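Local coordinates for protein 3-hexulose-6-phosphate synthase (Mycobacterium gastri, PDB 3AJX) that is a synthase with the TIM-barrel fold that binds magnesium and assembles as two subunits, at residues Ser42-Val47 and Val56-Lys61; Ala14-Ala19 and Lys48-Asp53; Ile7-Thr12 and Ala188-Ala193. The protein carries 1 engineered substitution. One frame throughout, in Å; residues are numbered along the deposited sequence.

Interaction 1. Residues Ser42-Val47 and Val56-Lys61. With MG (magnesium ion), chain F.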
ATOM      1  N   SER A  42      -5.869  11.513   9.208  1.00 12.26           N
ATOM      2  CA  SER A  42      -6.567  12.025  10.386  1.00 12.86           C
ATOM      3  C   SER A  42      -6.917  10.950  11.413  1.00 10.91           C
ATOM      4  O   SER A  42      -7.053  11.251  12.596  1.00 12.33           O
ATOM      5  CB  SER A  42      -7.838  12.787   9.981  1.00 13.61           C
ATOM      6  OG  SER A  42      -8.753  11.956   9.293  1.00 16.50           O
ATOM      7  N   VAL A  43      -7.058   9.698  10.983  1.00 11.10           N
ATOM      8  CA  VAL A  43      -7.386   8.652  11.947  1.00 10.25           C
ATOM      9  C   VAL A  43      -6.193   8.419  12.879  1.00 10.21           C
ATOM     10  O   VAL A  43      -6.365   8.103  14.058  1.00  9.98           O
ATOM     11  CB  VAL A  43      -7.803   7.325  11.253  1.00 10.51           C
ATOM     12  CG1 VAL A  43      -6.648   6.749  10.453  1.00 11.92           C
ATOM     13  CG2 VAL A  43      -8.295   6.329  12.298  1.00 11.52           C
ATOM     14  N   ILE A  44      -4.984   8.586  12.347  1.00 10.27           N
ATOM     15  CA  ILE A  44      -3.764   8.422  13.131  1.00  9.59           C
ATOM     16  C   ILE A  44      -3.711   9.510  14.198  1.00 10.61           C
ATOM     17  O   ILE A  44      -3.440   9.246  15.370  1.00 12.28           O
ATOM     18  CB  ILE A  44      -2.501   8.568  12.248  1.00  8.64           C
ATOM     19  CG1 ILE A  44      -2.439   7.435  11.226  1.00 10.63           C
ATOM     20  CG2 ILE A  44      -1.242   8.568  13.121  1.00 10.14           C
ATOM     21  CD1 ILE A  44      -1.348   7.630  10.188  1.00 10.00           C
ATOM     22  N   THR A  45      -3.972  10.739  13.774  1.00 11.57           N
ATOM     23  CA  THR A  45      -3.940  11.882  14.672  1.00 11.19           C
ATOM     24  C   THR A  45      -4.972  11.761  15.783  1.00 11.92           C
ATOM     25  O   THR A  45      -4.684  12.057  16.942  1.00 12.31           O
ATOM     26  CB  THR A  45      -4.189  13.179  13.892  1.00 11.15           C
ATOM     27  OG1 THR A  45      -3.279  13.242  12.786  1.00 12.24           O
ATOM     28  CG2 THR A  45      -3.974  14.391  14.788  1.00 11.95           C
ATOM     29  N   ALA A  46      -6.169  11.312  15.425  1.00 11.48           N
ATOM     30  CA  ALA A  46      -7.247  11.158  16.397  1.00 12.90           C
ATOM     31  C   ALA A  46      -6.923  10.113  17.460  1.00 13.45           C
ATOM     32  O   ALA A  46      -7.157  10.329  18.649  1.00 14.00           O
ATOM     33  CB  ALA A  46      -8.539  10.789  15.680  1.00 14.33           C
ATOM     34  N   VAL A  47      -6.384   8.977  17.031  1.00 12.15           N
ATOM     35  CA  VAL A  47      -6.047   7.910  17.961  1.00 13.17           C
ATOM     36  C   VAL A  47      -4.894   8.295  18.883  1.00 13.23           C
ATOM     37  O   VAL A  47      -4.924   7.990  20.077  1.00 13.99           O
ATOM     38  CB  VAL A  47      -5.692   6.609  17.211  1.00 13.48           C
ATOM     39  CG1 VAL A  47      -5.208   5.549  18.194  1.00 15.06           C
ATOM     40  CG2 VAL A  47      -6.914   6.106  16.460  1.00 15.98           C
ATOM     41  N   VAL A  56       1.673   4.414  18.754  1.00  9.89           N
ATOM     42  CA  VAL A  56       0.756   4.374  17.620  1.00 10.10           C
ATOM     43  C   VAL A  56       1.498   3.898  16.374  1.00  9.38           C
ATOM     44  O   VAL A  56       2.496   4.484  15.960  1.00 10.98           O
ATOM     45  CB  VAL A  56       0.115   5.754  17.384  1.00 10.50           C
ATOM     46  CG1 VAL A  56      -0.712   5.739  16.110  1.00 12.00           C
ATOM     47  CG2 VAL A  56      -0.782   6.105  18.573  1.00 10.61           C
ATOM     48  N   PHE A  57       0.980   2.821  15.796  1.00  8.73           N
ATOM     49  CA  PHE A  57       1.548   2.140  14.634  1.00  8.09           C
ATOM     50  C   PHE A  57       0.681   2.408  13.394  1.00  8.00           C
ATOM     51  O   PHE A  57      -0.485   2.022  13.356  1.00  8.16           O
ATOM     52  CB  PHE A  57       1.571   0.648  15.002  1.00  8.34           C
ATOM     53  CG  PHE A  57       2.182  -0.263  13.981  1.00  8.99           C
ATOM     54  CD1 PHE A  57       3.386  -0.908  14.255  1.00  8.88           C
ATOM     55  CD2 PHE A  57       1.485  -0.608  12.828  1.00  8.64           C
ATOM     56  CE1 PHE A  57       3.881  -1.895  13.406  1.00  8.47           C
ATOM     57  CE2 PHE A  57       1.972  -1.591  11.974  1.00  9.00           C
ATOM     58  CZ  PHE A  57       3.175  -2.240  12.268  1.00  9.45           C
ATOM     59  N   ALA A  58       1.243   3.086  12.394  1.00  8.13           N
ATOM     60  CA  ALA A  58       0.503   3.378  11.162  1.00  6.96           C
ATOM     61  C   ALA A  58       0.922   2.367  10.098  1.00  6.96           C
ATOM     62  O   ALA A  58       2.058   2.403   9.620  1.00  6.44           O
ATOM     63  CB  ALA A  58       0.798   4.808  10.690  1.00  6.87           C
ATOM     64  N   ASP A  59       0.007   1.467   9.744  1.00  7.30           N
ATOM     65  CA  ASP A  59       0.288   0.423   8.760  1.00  7.67           C
ATOM     66  C   ASP A  59       0.156   0.948   7.333  1.00  7.72           C
ATOM     67  O   ASP A  59      -0.757   0.569   6.590  1.00  7.38           O
ATOM     68  CB  ASP A  59      -0.664  -0.761   8.966  1.00  9.71           C
ATOM     69  CG  ASP A  59      -0.092  -2.068   8.451  1.00 11.48           C
ATOM     70  OD1 ASP A  59       0.948  -2.041   7.762  1.00  9.46           O
ATOM     71  OD2 ASP A  59      -0.687  -3.129   8.735  1.00 13.01           O
ATOM     72  N   MET A  60       1.085   1.818   6.953  1.00  6.47           N
ATOM     73  CA  MET A  60       1.093   2.420   5.624  1.00  6.74           C
ATOM     74  C   MET A  60       1.391   1.415   4.515  1.00  6.81           C
ATOM     75  O   MET A  60       0.871   1.536   3.406  1.00  8.02           O
ATOM     76  CB  MET A  60       2.143   3.536   5.573  1.00  7.91           C
ATOM     77  CG  MET A  60       1.915   4.688   6.534  1.00  6.50           C
ATOM     78  SD  MET A  60       0.521   5.736   6.059  1.00  9.56           S
ATOM     79  CE  MET A  60       1.294   6.840   4.853  1.00  9.35           C
ATOM     80  N   LYS A  61       2.219   0.418   4.828  1.00  7.05           N
ATOM     81  CA  LYS A  61       2.635  -0.586   3.849  1.00  7.76           C
ATOM     82  C   LYS A  61       3.177   0.130   2.616  1.00  7.69           C
ATOM     83  O   LYS A  61       2.850  -0.208   1.479  1.00  7.95           O
ATOM     84  CB  LYS A  61       1.475  -1.514   3.462  1.00  8.61           C
ATOM     85  CG  LYS A  61       1.197  -2.610   4.485  1.00  9.16           C
ATOM     86  CD  LYS A  61       0.217  -3.639   3.939  1.00  8.92           C
ATOM     87  CE  LYS A  61      -0.044  -4.755   4.941  1.00 11.69           C
ATOM     88  NZ  LYS A  61      -0.676  -4.246   6.191  1.00 17.20           N
TER
HETATM   89 MG    MG F9100      -0.740  -4.930   9.803  1.00 34.73          MG
HETATM   90  O   HOH W   1      -0.550  -6.177   8.214  1.00 35.86           O
HETATM   91  O   HOH W   2      -0.493  -5.644  11.205  1.00 24.13           O
HETATM   92  O   HOH W   3       1.371  -4.718   9.457  1.00 29.58           O
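With CG1 of Ile44 set beside its backbone N (chi1 -65°) and chi2 extended at 171°, the side chain sends two branches to two residues of the strand. CD1, at the end of the longer arm, packs on CB of Ala58 at 3.6 Å, while CG2 crosses the CG1 branch of Val56 at a slant, 4.1 Å away. A looser touch, 4.5 Å from Val47 CG1 to Val56 CG2, continues the apolar seam one helical turn further on. Helix 42-47 and strand 56-61 run nearly antiparallel (169°) with their axes 9.4 Å apart, the classic layering of a TIM barrel, in which outer helices cover a parallel inner sheet. The strand works on its other side: Asp59 OD2 binds the magnesium at 2.1 Å and forms a salt bridge with Lys61 NZ at 2.8 Å. Thr82 takes up the second carboxylate oxygen, OD1, by a hydrogen bond, which should help fix the rotation of the metal-binding group; Glu30 belongs to the same site. In the sheet, strand 55-62 lies between strands 28-31 and 80-84, while helices 12-22 and 33-39 flank the packed layer through Val47 on Leu16 and Ala58 on Ile36.

Interaction 2. Residues Ala14-Ala19 and Lys48-Asp53; sequences AALELA and KKAHPD
A single water joins Leu16 to His51 between the two segments: it donates to the carbonyl O of Leu16 at 2.7 Å and is hydrogen-bonded to His51 NE2, also at 2.7 Å. The imidazole reaches that position because its CG sits beside the backbone N (chi1 -54°) and the ring then turns about chi2 (-80°), presenting NE2 to helix 14-19. The same nitrogen comes within 3.6 Å of Ala19 CB, with the methyl meeting the ring obliquely, and CE1 passes 3.7 Å from Ala19 O. Beside this polar link is a purely apolar one, Leu16 CD2 against Ala50 CB at 4.2 Å. Helices 12-22 and 42-50 are neighbours in the outer layer of the TIM barrel, and the contact joins the middle of the first to the C-terminal end of the second. His51 is the residue where the chain drops out of helical geometry, its N retaining a weak bond to Lys48 O. Where the chain turns toward strand 55-62, the side chain of Lys48 reaches forward over the loop that follows its helix. Its NZ donates to Pro52 O at 3.1 Å, coming in steeply, 52° off the plane of that carbonyl and so well away from its lone-pair directions. A hydrogen bond to Lys54 O and a salt bridge to Asp79 give this ammonium group further partners.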
ATOM      1  N   ALA A  14     -15.199   3.892  14.659  1.00 14.47           N
ATOM      2  CA  ALA A  14     -15.034   2.501  15.075  1.00 14.05           C
ATOM      3  C   ALA A  14     -13.662   2.265  15.699  1.00 14.24           C
ATOM      4  O   ALA A  14     -13.539   1.551  16.696  1.00 13.64           O
ATOM      5  CB  ALA A  14     -15.226   1.573  13.879  1.00 14.92           C
ATOM      6  N   ALA A  15     -12.635   2.862  15.103  1.00 13.48           N
ATOM      7  CA  ALA A  15     -11.271   2.713  15.597  1.00 12.01           C
ATOM      8  C   ALA A  15     -11.125   3.305  16.996  1.00 12.55           C
ATOM      9  O   ALA A  15     -10.514   2.697  17.873  1.00 12.53           O
ATOM     10  CB  ALA A  15     -10.288   3.378  14.632  1.00 12.48           C
ATOM     11  N   LEU A  16     -11.685   4.493  17.201  1.00 12.71           N
ATOM     12  CA  LEU A  16     -11.615   5.151  18.502  1.00 13.63           C
ATOM     13  C   LEU A  16     -12.370   4.364  19.570  1.00 14.26           C
ATOM     14  O   LEU A  16     -11.897   4.222  20.698  1.00 13.40           O
ATOM     15  CB  LEU A  16     -12.190   6.563  18.410  1.00 13.75           C
ATOM     16  CG  LEU A  16     -11.334   7.616  17.706  1.00 15.77           C
ATOM     17  CD1 LEU A  16     -12.119   8.913  17.603  1.00 16.50           C
ATOM     18  CD2 LEU A  16     -10.041   7.832  18.481  1.00 14.42           C
ATOM     19  N   GLU A  17     -13.548   3.857  19.219  1.00 15.26           N
ATOM     20  CA  GLU A  17     -14.332   3.088  20.174  1.00 17.03           C
ATOM     21  C   GLU A  17     -13.583   1.825  20.580  1.00 17.07           C
ATOM     22  O   GLU A  17     -13.537   1.479  21.759  1.00 16.30           O
ATOM     23  CB  GLU A  17     -15.696   2.723  19.580  1.00 19.43           C
ATOM     24  CG  GLU A  17     -16.520   1.803  20.474  1.00 26.05           C
ATOM     25  CD  GLU A  17     -17.950   1.642  19.995  1.00 30.50           C
ATOM     26  OE1 GLU A  17     -18.671   0.781  20.550  1.00 33.08           O
ATOM     27  OE2 GLU A  17     -18.357   2.379  19.072  1.00 32.53           O
ATOM     28  N   LEU A  18     -12.986   1.142  19.605  1.00 14.48           N
ATOM     29  CA  LEU A  18     -12.242  -0.078  19.893  1.00 14.64           C
ATOM     30  C   LEU A  18     -11.010   0.225  20.733  1.00 14.53           C
ATOM     31  O   LEU A  18     -10.744  -0.455  21.723  1.00 14.16           O
ATOM     32  CB  LEU A  18     -11.812  -0.771  18.596  1.00 13.44           C
ATOM     33  CG  LEU A  18     -11.032  -2.073  18.800  1.00 13.38           C
ATOM     34  CD1 LEU A  18     -11.886  -3.063  19.580  1.00 13.21           C
ATOM     35  CD2 LEU A  18     -10.633  -2.662  17.459  1.00 12.80           C
ATOM     36  N   ALA A  19     -10.259   1.248  20.334  1.00 14.13           N
ATOM     37  CA  ALA A  19      -9.054   1.624  21.065  1.00 14.36           C
ATOM     38  C   ALA A  19      -9.389   1.949  22.518  1.00 15.02           C
ATOM     39  O   ALA A  19      -8.615   1.644  23.423  1.00 13.92           O
ATOM     40  CB  ALA A  19      -8.386   2.823  20.396  1.00 15.32           C
ATOM     41  N   LYS A  48      -3.882   8.967  18.340  1.00 12.53           N
ATOM     42  CA  LYS A  48      -2.741   9.374  19.157  1.00 13.00           C
ATOM     43  C   LYS A  48      -3.193  10.402  20.191  1.00 15.25           C
ATOM     44  O   LYS A  48      -2.725  10.398  21.329  1.00 15.20           O
ATOM     45  CB  LYS A  48      -1.631   9.967  18.282  1.00 12.78           C
ATOM     46  CG  LYS A  48      -0.358  10.346  19.051  1.00 11.85           C
ATOM     47  CD  LYS A  48       0.295   9.127  19.701  1.00 12.35           C
ATOM     48  CE  LYS A  48       1.564   9.499  20.453  1.00 11.07           C
ATOM     49  NZ  LYS A  48       2.224   8.303  21.056  1.00 11.65           N
ATOM     50  N   LYS A  49      -4.113  11.274  19.792  1.00 15.91           N
ATOM     51  CA  LYS A  49      -4.622  12.301  20.696  1.00 17.28           C
ATOM     52  C   LYS A  49      -5.384  11.673  21.861  1.00 16.85           C
ATOM     53  O   LYS A  49      -5.278  12.127  23.002  1.00 17.95           O
ATOM     54  CB  LYS A  49      -5.539  13.269  19.943  1.00 18.98           C
ATOM     55  CG  LYS A  49      -6.050  14.420  20.800  1.00 22.28           C
ATOM     56  CD  LYS A  49      -7.047  15.285  20.045  1.00 23.41           C
ATOM     57  CE  LYS A  49      -7.613  16.373  20.947  1.00 25.73           C
ATOM     58  NZ  LYS A  49      -8.697  17.140  20.277  1.00 28.40           N
ATOM     59  N   ALA A  50      -6.151  10.626  21.568  1.00 15.36           N
ATOM     60  CA  ALA A  50      -6.935   9.936  22.588  1.00 15.21           C
ATOM     61  C   ALA A  50      -6.084   9.005  23.456  1.00 16.44           C
ATOM     62  O   ALA A  50      -6.483   8.645  24.564  1.00 16.73           O
ATOM     63  CB  ALA A  50      -8.060   9.144  21.929  1.00 16.18           C
ATOM     64  N   HIS A  51      -4.912   8.623  22.952  1.00 15.56           N
ATOM     65  CA  HIS A  51      -4.007   7.729  23.671  1.00 15.02           C
ATOM     66  C   HIS A  51      -2.563   8.192  23.450  1.00 16.45           C
ATOM     67  O   HIS A  51      -1.736   7.464  22.888  1.00 14.90           O
ATOM     68  CB  HIS A  51      -4.196   6.300  23.156  1.00 15.27           C
ATOM     69  CG  HIS A  51      -5.614   5.827  23.215  1.00 15.56           C
ATOM     70  ND1 HIS A  51      -6.196   5.357  24.372  1.00 16.56           N
ATOM     71  CD2 HIS A  51      -6.589   5.816  22.274  1.00 16.17           C
ATOM     72  CE1 HIS A  51      -7.467   5.079  24.144  1.00 15.00           C
ATOM     73  NE2 HIS A  51      -7.731   5.350  22.879  1.00 15.41           N
ATOM     74  N   PRO A  52      -2.236   9.407  23.917  1.00 16.01           N
ATOM     75  CA  PRO A  52      -0.909  10.012  23.784  1.00 17.09           C
ATOM     76  C   PRO A  52       0.283   9.234  24.328  1.00 15.49           C
ATOM     77  O   PRO A  52       1.394   9.388  23.830  1.00 16.31           O
ATOM     78  CB  PRO A  52      -1.081  11.366  24.471  1.00 16.52           C
ATOM     79  CG  PRO A  52      -2.091  11.068  25.530  1.00 16.62           C
ATOM     80  CD  PRO A  52      -3.097  10.235  24.779  1.00 17.94           C
ATOM     81  N   ASP A  53       0.068   8.400  25.337  1.00 16.08           N
ATOM     82  CA  ASP A  53       1.177   7.647  25.900  1.00 17.59           C
ATOM     83  C   ASP A  53       1.249   6.200  25.425  1.00 16.74           C
ATOM     84  O   ASP A  53       1.940   5.372  26.018  1.00 17.57           O
ATOM     85  CB  ASP A  53       1.136   7.720  27.427  1.00 20.44           C
ATOM     86  CG  ASP A  53       1.265   9.147  27.938  1.00 23.65           C
ATOM     87  OD1 ASP A  53       2.109   9.893  27.395  1.00 25.05           O
ATOM     88  OD2 ASP A  53       0.533   9.520  28.879  1.00 25.34           O
TER
HETATM   89  O   HOH W   4     -10.139   5.931  21.783  1.00 16.98           O

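Interaction 3. Residues Ile7-Thr12 and Ala188-Ala193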
ATOM      1  N   ILE A   7      -6.053  -2.655  14.380  1.00  9.81           N
ATOM      2  CA  ILE A   7      -7.391  -2.137  14.120  1.00 10.74           C
ATOM      3  C   ILE A   7      -7.612  -2.054  12.611  1.00 10.36           C
ATOM      4  O   ILE A   7      -7.396  -1.015  11.987  1.00 12.40           O
ATOM      5  CB  ILE A   7      -7.588  -0.741  14.755  1.00  9.46           C
ATOM      6  CG1 ILE A   7      -7.322  -0.816  16.262  1.00 11.78           C
ATOM      7  CG2 ILE A   7      -9.013  -0.254  14.507  1.00 12.66           C
ATOM      8  CD1 ILE A   7      -7.539   0.490  17.004  1.00 10.92           C
ATOM      9  N   ASP A   8      -8.031  -3.172  12.031  1.00 12.42           N
ATOM     10  CA  ASP A   8      -8.271  -3.252  10.601  1.00 13.51           C
ATOM     11  C   ASP A   8      -9.737  -2.985  10.291  1.00 15.62           C
ATOM     12  O   ASP A   8     -10.402  -3.782   9.627  1.00 17.40           O
ATOM     13  CB  ASP A   8      -7.847  -4.633  10.091  1.00 16.30           C
ATOM     14  CG  ASP A   8      -6.340  -4.811  10.091  1.00 18.68           C
ATOM     15  OD1 ASP A   8      -5.863  -5.956  10.246  1.00 18.53           O
ATOM     16  OD2 ASP A   8      -5.625  -3.800   9.924  1.00 21.28           O
ATOM     17  N   LEU A   9     -10.233  -1.858  10.793  1.00 14.56           N
ATOM     18  CA  LEU A   9     -11.618  -1.457  10.588  1.00 14.68           C
ATOM     19  C   LEU A   9     -11.693  -0.377   9.511  1.00 14.76           C
ATOM     20  O   LEU A   9     -10.675  -0.035   8.905  1.00 14.73           O
ATOM     21  CB  LEU A   9     -12.217  -0.957  11.903  1.00 16.22           C
ATOM     22  CG  LEU A   9     -12.206  -2.009  13.021  1.00 17.31           C
ATOM     23  CD1 LEU A   9     -12.810  -1.425  14.286  1.00 17.44           C
ATOM     24  CD2 LEU A   9     -12.981  -3.241  12.573  1.00 17.83           C
ATOM     25  N   LEU A  10     -12.880   0.173   9.271  1.00 13.24           N
ATOM     26  CA  LEU A  10     -13.024   1.167   8.209  1.00 12.33           C
ATOM     27  C   LEU A  10     -13.438   2.589   8.576  1.00 12.11           C
ATOM     28  O   LEU A  10     -13.627   3.420   7.685  1.00 14.65           O
ATOM     29  CB  LEU A  10     -13.983   0.633   7.142  1.00 12.66           C
ATOM     30  CG  LEU A  10     -13.590  -0.696   6.489  1.00 13.75           C
ATOM     31  CD1 LEU A  10     -14.658  -1.097   5.483  1.00 15.26           C
ATOM     32  CD2 LEU A  10     -12.233  -0.565   5.808  1.00 16.19           C
ATOM     33  N   SER A  11     -13.586   2.889   9.861  1.00 12.01           N
ATOM     34  CA  SER A  11     -13.966   4.245  10.247  1.00 11.58           C
ATOM     35  C   SER A  11     -13.236   4.702  11.496  1.00 12.22           C
ATOM     36  O   SER A  11     -12.891   3.893  12.359  1.00 13.56           O
ATOM     37  CB  SER A  11     -15.481   4.344  10.479  1.00 14.46           C
ATOM     38  OG  SER A  11     -15.864   3.716  11.690  1.00 14.91           O
ATOM     39  N   THR A  12     -13.003   6.008  11.582  1.00 12.78           N
ATOM     40  CA  THR A  12     -12.325   6.602  12.727  1.00 14.52           C
ATOM     41  C   THR A  12     -13.160   6.379  13.985  1.00 15.29           C
ATOM     42  O   THR A  12     -12.630   6.110  15.061  1.00 14.18           O
ATOM     43  CB  THR A  12     -12.120   8.114  12.517  1.00 15.32           C
ATOM     44  OG1 THR A  12     -11.281   8.326  11.374  1.00 15.64           O
ATOM     45  CG2 THR A  12     -11.475   8.743  13.745  1.00 15.91           C
ATOM     46  N   ALA A 188      -8.854 -11.536  16.421  1.00 10.25           N
ATOM     47  CA  ALA A 188      -9.102 -12.098  17.742  1.00 10.89           C
ATOM     48  C   ALA A 188      -9.668 -11.023  18.667  1.00 10.96           C
ATOM     49  O   ALA A 188     -10.404 -11.324  19.612  1.00 12.34           O
ATOM     50  CB  ALA A 188      -7.810 -12.668  18.324  1.00 11.03           C
ATOM     51  N   ILE A 189      -9.332  -9.767  18.390  1.00 11.62           N
ATOM     52  CA  ILE A 189      -9.815  -8.668  19.210  1.00 10.14           C
ATOM     53  C   ILE A 189     -11.034  -7.955  18.613  1.00 13.38           C
ATOM     54  O   ILE A 189     -12.107  -7.964  19.222  1.00 13.12           O
ATOM     55  CB  ILE A 189      -8.692  -7.632  19.483  1.00 11.25           C
ATOM     56  CG1 ILE A 189      -7.586  -8.279  20.326  1.00 10.92           C
ATOM     57  CG2 ILE A 189      -9.261  -6.418  20.213  1.00 10.39           C
ATOM     58  CD1 ILE A 189      -6.412  -7.360  20.626  1.00 13.35           C
ATOM     59  N   TYR A 190     -10.894  -7.357  17.429  1.00 12.54           N
ATOM     60  CA  TYR A 190     -12.026  -6.637  16.845  1.00 12.85           C
ATOM     61  C   TYR A 190     -13.181  -7.514  16.365  1.00 13.81           C
ATOM     62  O   TYR A 190     -14.298  -7.026  16.173  1.00 15.37           O
ATOM     63  CB  TYR A 190     -11.569  -5.691  15.710  1.00 11.42           C
ATOM     64  CG  TYR A 190     -11.013  -6.341  14.457  1.00 12.23           C
ATOM     65  CD1 TYR A 190      -9.644  -6.323  14.186  1.00 11.36           C
ATOM     66  CD2 TYR A 190     -11.857  -6.939  13.520  1.00 12.14           C
ATOM     67  CE1 TYR A 190      -9.129  -6.881  13.012  1.00 12.96           C
ATOM     68  CE2 TYR A 190     -11.352  -7.500  12.345  1.00 13.80           C
ATOM     69  CZ  TYR A 190      -9.989  -7.468  12.099  1.00 13.35           C
ATOM     70  OH  TYR A 190      -9.488  -8.030  10.945  1.00 14.82           O
ATOM     71  N   GLY A 191     -12.925  -8.806  16.184  1.00 13.21           N
ATOM     72  CA  GLY A 191     -13.973  -9.706  15.729  1.00 13.83           C
ATOM     73  C   GLY A 191     -14.724 -10.386  16.861  1.00 14.35           C
ATOM     74  O   GLY A 191     -15.645 -11.172  16.620  1.00 14.89           O
ATOM     75  N   ALA A 192     -14.349 -10.075  18.097  1.00 13.66           N
ATOM     76  CA  ALA A 192     -14.985 -10.679  19.266  1.00 14.20           C
ATOM     77  C   ALA A 192     -16.200  -9.904  19.772  1.00 15.02           C
ATOM     78  O   ALA A 192     -16.306  -8.693  19.578  1.00 16.25           O
ATOM     79  CB  ALA A 192     -13.963 -10.824  20.385  1.00 13.36           C
ATOM     80  N   ALA A 193     -17.118 -10.612  20.425  1.00 17.30           N
ATOM     81  CA  ALA A 193     -18.310  -9.973  20.972  1.00 16.65           C
ATOM     82  C   ALA A 193     -17.875  -9.075  22.122  1.00 16.26           C
ATOM     83  O   ALA A 193     -18.510  -8.062  22.414  1.00 17.75           O
ATOM     84  CB  ALA A 193     -19.296 -11.029  21.472  1.00 20.41           C
TER
HETATM   85  O   HOH W   5      -6.853  -8.179  10.840  1.00 19.72           O
HETATM   86  O   HOH W   6     -10.425  -6.578   8.847  1.00 22.83           O
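The ring of Tyr190 is met at a slant by Leu9 and Asp8, while a water lies in the ring plane at its edge, beside the hydroxyl. Leu9 CD2 touches the end of the ring next to CB, 4.0 Å from CD2 of Tyr190, and the two side chains pass each other in opposite directions. Further along, Asp8 CB lies 3.9 Å from both CE1 and OH of Tyr190. This is the seam where a TIM barrel closes: the loop 7-12 follows the first strand, 2-7, and helix 187-190 follows the last, 182-185, which is its neighbour in the sheet. Tyr190 reaches across by placing CG between its backbone N and carbonyl carbon (chi1 67°), and Leu18 of helix 12-22 packs on it as well. Asp8 is the centre of an inverse gamma turn, closed by a weak bond from Leu9 N to Ile7 O. Its side chain is about 5 Å from the bound magnesium and about 4 Å from a sulfate that probably came from the crystallisation liquor, so the seam borders the metal site. Two waters bridge the polar ends: the in-plane one lies 2.6 Å from Tyr190 OH and also meets Asp8 OD1, while the other lies 2.7 Å from Tyr190 OH and donates to Asp8 O at 2.9 Å.

Taken together, the three contacts illustrate how chemistry follows depth in a barrel. Interaction 1 is fully buried and its helix-strand interface is apolar throughout; interaction 2, between outer helices, is partly buried and mixes methyl packing with a water bridge; interaction 3, at the surface where first and last strands meet, combines packing of a leucine on a tyrosine ring with two waters around one hydroxyl. Interactions 1 and 2 share helix 42-50 and touch through Val56 and Lys48, as well as Ala46 and Leu16. Interactions 2 and 3 meet where Leu18 packs on Ile7, and interactions 1 and 3 where Val43 touches Thr12. Along the chain, interaction 3 encloses both others.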